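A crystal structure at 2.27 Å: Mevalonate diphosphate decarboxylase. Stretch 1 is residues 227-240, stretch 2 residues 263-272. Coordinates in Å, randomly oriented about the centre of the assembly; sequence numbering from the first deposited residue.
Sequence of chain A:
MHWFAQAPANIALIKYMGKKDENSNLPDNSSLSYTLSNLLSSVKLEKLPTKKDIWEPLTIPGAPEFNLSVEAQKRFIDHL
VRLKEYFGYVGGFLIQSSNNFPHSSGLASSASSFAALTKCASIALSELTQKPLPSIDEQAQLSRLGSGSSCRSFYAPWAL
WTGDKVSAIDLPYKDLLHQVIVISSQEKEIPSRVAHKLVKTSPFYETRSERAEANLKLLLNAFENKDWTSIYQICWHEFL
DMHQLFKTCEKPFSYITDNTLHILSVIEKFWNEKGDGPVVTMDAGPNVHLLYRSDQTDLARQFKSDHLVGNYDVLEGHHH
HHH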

# COMPACT_ATOMS: atom_id res chain seq x y z
N ASP A 227 -2.53 -23.14 17.15
CA ASP A 227 -1.43 -23.46 18.05
C ASP A 227 -1.19 -22.30 19.02
O ASP A 227 -0.28 -21.49 18.84
CB ASP A 227 -0.17 -23.74 17.22
CG ASP A 227 0.99 -24.21 18.07
OD1 ASP A 227 0.88 -24.22 19.31
OD2 ASP A 227 2.04 -24.57 17.48
N TRP A 228 -2.01 -22.25 20.07
CA TRP A 228 -1.95 -21.20 21.09
C TRP A 228 -0.60 -21.09 21.79
O TRP A 228 -0.15 -19.99 22.13
CB TRP A 228 -3.07 -21.43 22.11
CG TRP A 228 -3.35 -20.27 23.02
CD1 TRP A 228 -3.07 -20.18 24.35
CD2 TRP A 228 -4.04 -19.06 22.68
NE1 TRP A 228 -3.54 -19.00 24.86
CE2 TRP A 228 -4.14 -18.29 23.86
CE3 TRP A 228 -4.58 -18.55 21.49
CZ2 TRP A 228 -4.76 -17.03 23.88
CZ3 TRP A 228 -5.20 -17.30 21.52
CH2 TRP A 228 -5.29 -16.56 22.71
N THR A 229 0.04 -22.23 22.02
CA THR A 229 1.33 -22.26 22.68
C THR A 229 2.37 -21.49 21.85
O THR A 229 3.20 -20.76 22.40
CB THR A 229 1.81 -23.73 22.89
OG1 THR A 229 0.85 -24.44 23.69
CG2 THR A 229 3.15 -23.76 23.60
N SER A 230 2.32 -21.65 20.53
CA SER A 230 3.26 -20.95 19.65
C SER A 230 2.93 -19.46 19.55
O SER A 230 3.83 -18.63 19.40
CB SER A 230 3.27 -21.56 18.25
OG SER A 230 4.03 -22.75 18.22
N ILE A 231 1.64 -19.12 19.61
CA ILE A 231 1.22 -17.72 19.55
C ILE A 231 1.83 -17.05 20.79
O ILE A 231 2.45 -15.99 20.70
CB ILE A 231 -0.33 -17.59 19.56
CG1 ILE A 231 -0.90 -18.19 18.27
CG2 ILE A 231 -0.75 -16.12 19.68
CD1 ILE A 231 -2.41 -18.14 18.16
N TYR A 232 1.67 -17.70 21.93
CA TYR A 232 2.22 -17.20 23.19
C TYR A 232 3.73 -16.94 23.08
O TYR A 232 4.19 -15.83 23.33
CB TYR A 232 1.94 -18.21 24.31
CG TYR A 232 2.88 -18.17 25.49
CD1 TYR A 232 2.95 -17.05 26.32
CD2 TYR A 232 3.67 -19.27 25.81
CE1 TYR A 232 3.78 -17.03 27.44
CE2 TYR A 232 4.51 -19.27 26.93
CZ TYR A 232 4.56 -18.15 27.74
OH TYR A 232 5.36 -18.15 28.86
N GLN A 233 4.48 -17.97 22.69
CA GLN A 233 5.93 -17.86 22.56
C GLN A 233 6.38 -16.79 21.58
O GLN A 233 7.27 -15.98 21.88
CB GLN A 233 6.51 -19.22 22.16
CG GLN A 233 6.07 -20.34 23.09
CD GLN A 233 6.57 -21.71 22.66
OE1 GLN A 233 6.49 -22.07 21.49
NE2 GLN A 233 7.08 -22.48 23.62
N ILE A 234 5.78 -16.77 20.40
CA ILE A 234 6.12 -15.78 19.39
C ILE A 234 5.84 -14.37 19.91
O ILE A 234 6.70 -13.49 19.84
CB ILE A 234 5.32 -16.00 18.09
CG1 ILE A 234 5.61 -17.40 17.54
CG2 ILE A 234 5.70 -14.95 17.06
CD1 ILE A 234 4.68 -17.81 16.42
N CYS A 235 4.65 -14.14 20.44
CA CYS A 235 4.32 -12.81 20.95
C CYS A 235 5.25 -12.42 22.08
O CYS A 235 5.57 -11.24 22.26
CB CYS A 235 2.86 -12.76 21.42
SG CYS A 235 1.65 -12.85 20.07
N TRP A 236 5.69 -13.42 22.85
CA TRP A 236 6.60 -13.20 23.97
C TRP A 236 7.91 -12.67 23.40
O TRP A 236 8.43 -11.64 23.84
CB TRP A 236 6.82 -14.53 24.70
CG TRP A 236 7.60 -14.47 25.98
CD1 TRP A 236 8.95 -14.68 26.14
CD2 TRP A 236 7.08 -14.27 27.30
NE1 TRP A 236 9.28 -14.63 27.47
CE2 TRP A 236 8.16 -14.38 28.20
CE3 TRP A 236 5.79 -14.01 27.81
CZ2 TRP A 236 7.99 -14.24 29.59
CZ3 TRP A 236 5.63 -13.87 29.18
CH2 TRP A 236 6.73 -13.99 30.06
N HIS A 237 8.44 -13.39 22.42
CA HIS A 237 9.69 -13.01 21.77
C HIS A 237 9.57 -11.63 21.14
O HIS A 237 10.48 -10.81 21.24
CB HIS A 237 10.07 -14.05 20.71
CG HIS A 237 10.41 -15.39 21.28
ND1 HIS A 237 10.40 -16.55 20.54
CD2 HIS A 237 10.80 -15.76 22.53
CE1 HIS A 237 10.75 -17.57 21.30
NE2 HIS A 237 11.00 -17.12 22.51
N GLU A 238 8.43 -11.37 20.51
CA GLU A 238 8.18 -10.09 19.86
C GLU A 238 8.25 -8.87 20.79
O GLU A 238 9.00 -7.93 20.52
CB GLU A 238 6.83 -10.14 19.13
CG GLU A 238 6.35 -8.81 18.56
CD GLU A 238 7.07 -8.38 17.29
OE1 GLU A 238 8.04 -9.05 16.87
OE2 GLU A 238 6.65 -7.36 16.70
N PHE A 239 7.49 -8.87 21.89
CA PHE A 239 7.54 -7.70 22.77
C PHE A 239 8.86 -7.55 23.52
O PHE A 239 9.31 -6.44 23.80
CB PHE A 239 6.33 -7.66 23.73
CG PHE A 239 6.48 -8.50 24.98
CD1 PHE A 239 7.13 -7.99 26.10
CD2 PHE A 239 5.92 -9.77 25.05
CE1 PHE A 239 7.22 -8.74 27.28
CE2 PHE A 239 6.00 -10.53 26.21
CZ PHE A 239 6.65 -10.01 27.33
N LEU A 240 9.50 -8.67 23.84
CA LEU A 240 10.78 -8.60 24.53
C LEU A 240 11.83 -8.01 23.59
O LEU A 240 12.74 -7.30 24.02
CB LEU A 240 11.20 -9.99 25.03
CG LEU A 240 10.39 -10.50 26.23
CD1 LEU A 240 10.86 -11.89 26.65
CD2 LEU A 240 10.54 -9.52 27.38
N ILE A 263 6.25 -10.92 37.76
CA ILE A 263 5.00 -11.41 37.20
C ILE A 263 5.18 -12.12 35.85
O ILE A 263 4.46 -13.06 35.54
CB ILE A 263 3.94 -10.27 37.11
CG1 ILE A 263 2.57 -10.87 36.76
CG2 ILE A 263 4.35 -9.23 36.09
CD1 ILE A 263 2.14 -12.01 37.70
N LEU A 264 6.15 -11.68 35.05
CA LEU A 264 6.39 -12.34 33.77
C LEU A 264 6.90 -13.75 34.07
O LEU A 264 6.49 -14.72 33.44
CB LEU A 264 7.43 -11.57 32.94
CG LEU A 264 6.97 -10.22 32.40
CD1 LEU A 264 8.07 -9.61 31.54
CD2 LEU A 264 5.70 -10.41 31.58
N SER A 265 7.81 -13.86 35.04
CA SER A 265 8.36 -15.15 35.45
C SER A 265 7.25 -16.05 35.97
O SER A 265 7.23 -17.25 35.71
CB SER A 265 9.40 -14.94 36.56
OG SER A 265 9.89 -16.17 37.05
N VAL A 266 6.32 -15.46 36.71
CA VAL A 266 5.20 -16.23 37.24
C VAL A 266 4.35 -16.78 36.10
O VAL A 266 3.93 -17.94 36.13
CB VAL A 266 4.34 -15.36 38.19
CG1 VAL A 266 2.99 -16.02 38.44
CG2 VAL A 266 5.07 -15.17 39.52
N ILE A 267 4.10 -15.96 35.09
CA ILE A 267 3.30 -16.41 33.96
C ILE A 267 3.97 -17.59 33.26
O ILE A 267 3.30 -18.54 32.87
CB ILE A 267 3.06 -15.25 32.95
CG1 ILE A 267 2.14 -14.21 33.58
CG2 ILE A 267 2.44 -15.78 31.68
CD1 ILE A 267 2.07 -12.89 32.83
N GLU A 268 5.29 -17.54 33.11
CA GLU A 268 6.02 -18.63 32.46
C GLU A 268 5.85 -19.91 33.26
O GLU A 268 5.52 -20.96 32.71
CB GLU A 268 7.50 -18.30 32.35
CG GLU A 268 7.83 -17.14 31.46
CD GLU A 268 9.32 -16.93 31.32
OE1 GLU A 268 9.98 -16.63 32.33
OE2 GLU A 268 9.83 -17.06 30.19
N LYS A 269 6.09 -19.82 34.57
CA LYS A 269 5.96 -20.98 35.44
C LYS A 269 4.52 -21.49 35.38
O LYS A 269 4.29 -22.70 35.38
CB LYS A 269 6.32 -20.62 36.89
CG LYS A 269 7.80 -20.37 37.14
CD LYS A 269 8.04 -19.90 38.58
CE LYS A 269 9.51 -19.64 38.88
NZ LYS A 269 10.32 -20.90 38.86
N PHE A 270 3.56 -20.57 35.33
CA PHE A 270 2.15 -20.96 35.25
C PHE A 270 1.94 -21.79 33.99
O PHE A 270 1.31 -22.84 34.04
CB PHE A 270 1.24 -19.72 35.21
CG PHE A 270 -0.23 -20.05 35.23
CD1 PHE A 270 -0.86 -20.39 36.43
CD2 PHE A 270 -0.98 -20.04 34.06
CE1 PHE A 270 -2.22 -20.71 36.46
CE2 PHE A 270 -2.34 -20.36 34.08
CZ PHE A 270 -2.96 -20.69 35.28
N TRP A 271 2.48 -21.31 32.87
CA TRP A 271 2.38 -21.99 31.58
C TRP A 271 3.00 -23.39 31.60
O TRP A 271 2.46 -24.32 31.02
CB TRP A 271 3.07 -21.17 30.48
CG TRP A 271 2.15 -20.42 29.53
CD1 TRP A 271 1.81 -19.09 29.60
CD2 TRP A 271 1.48 -20.95 28.38
NE1 TRP A 271 0.98 -18.77 28.55
CE2 TRP A 271 0.76 -19.88 27.79
CE3 TRP A 271 1.42 -22.22 27.79
CZ2 TRP A 271 -0.02 -20.05 26.63
CZ3 TRP A 271 0.65 -22.38 26.63
CH2 TRP A 271 -0.06 -21.31 26.06
N ASN A 272 4.15 -23.52 32.26
CA ASN A 272 4.84 -24.80 32.35
C ASN A 272 4.03 -25.79 33.16
O ASN A 272 3.92 -26.97 32.81
CB ASN A 272 6.22 -24.64 33.00
CG ASN A 272 7.13 -23.71 32.21
OD1 ASN A 272 7.30 -23.87 31.00
ND2 ASN A 272 7.72 -22.74 32.89
O HOH W 1 6.36 -20.66 29.54

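Residues 228-240 and 263-272 are both helical, and their N-to-C directions differ by 160°, so the two helices run nearly antiparallel. Their axes come no closer than 12.9 Å, too far for backbones to touch; the register is marked by two CA pairs, Thr229 CA to Trp271 CA at 9.0 Å and Trp236 CA to Leu264 CA at 9.8 Å. Large side chains, chiefly aromatic, span the gap, and 460 Å² of surface is buried, both sides summed. No direct hydrogen bond crosses between the stretches, so the contact rests mainly on shape.

The largest bump is Trp271, with 114 Å² covered by the first helix; its indole fits a recess made by Trp228 and Thr229 at its edge and the Tyr232 ring over one face. Its CA-to-CB bond points toward that helix, and its chi1 of -104° lies between the usual wells. The indole lies flat against Tyr232: the tyrosine ring and the five-membered ring of Trp271 have centroids 3.5 Å apart and planes at 9°, a face-to-face stack. Tyr232 CZ to Trp271 CD1 measures 3.5 Å, and Tyr232 CD1 to Trp271 NE1 3.4 Å; the latter nitrogen finds its hydrogen-bond partner elsewhere in the structure. The far end of the indole reaches the start of the first helix. There Trp271 CH2 lies 3.6 Å from Trp228 CD1, and Trp271 CZ3 lies 3.6 Å from Thr229 OG1. With Trp228 the meeting is rim to rim, the planes at 24°, so this pair does not extend the stack.

One turn beyond Tyr232, Trp236 points its CA-to-CB bond toward the second helix and sets the six-membered end of its indole against Leu264, Ile267 and Glu268. Trp236 CH2 lies 3.5 Å from Leu264 O, which sits near the ring plane at the edge, and 3.8 Å from Leu264 CB. On the same ring, CZ2 approaches Glu268 OE2 at 3.4 Å, while CZ3 reaches Ile267 CG2 at a looser 4.5 Å. Phe239 adds a lighter apolar touch, its CZ 4.4 Å from Leu264 CD2.

Between the two tryptophan contacts, Tyr232 OH extends to the backbone of the second helix, 3.7 Å from Glu268 CA. A water joins the helices here: it is hydrogen-bonded to Tyr232 OH at 2.8 Å and donates to Glu268 O at 3.3 Å, giving the phenol a polar link where its ring packs by stacking.

Asp227 caps the first helix, its OD1 accepting from Ser230 N at 3.2 Å and its OD2 from Ser230 OG at 2.8 Å.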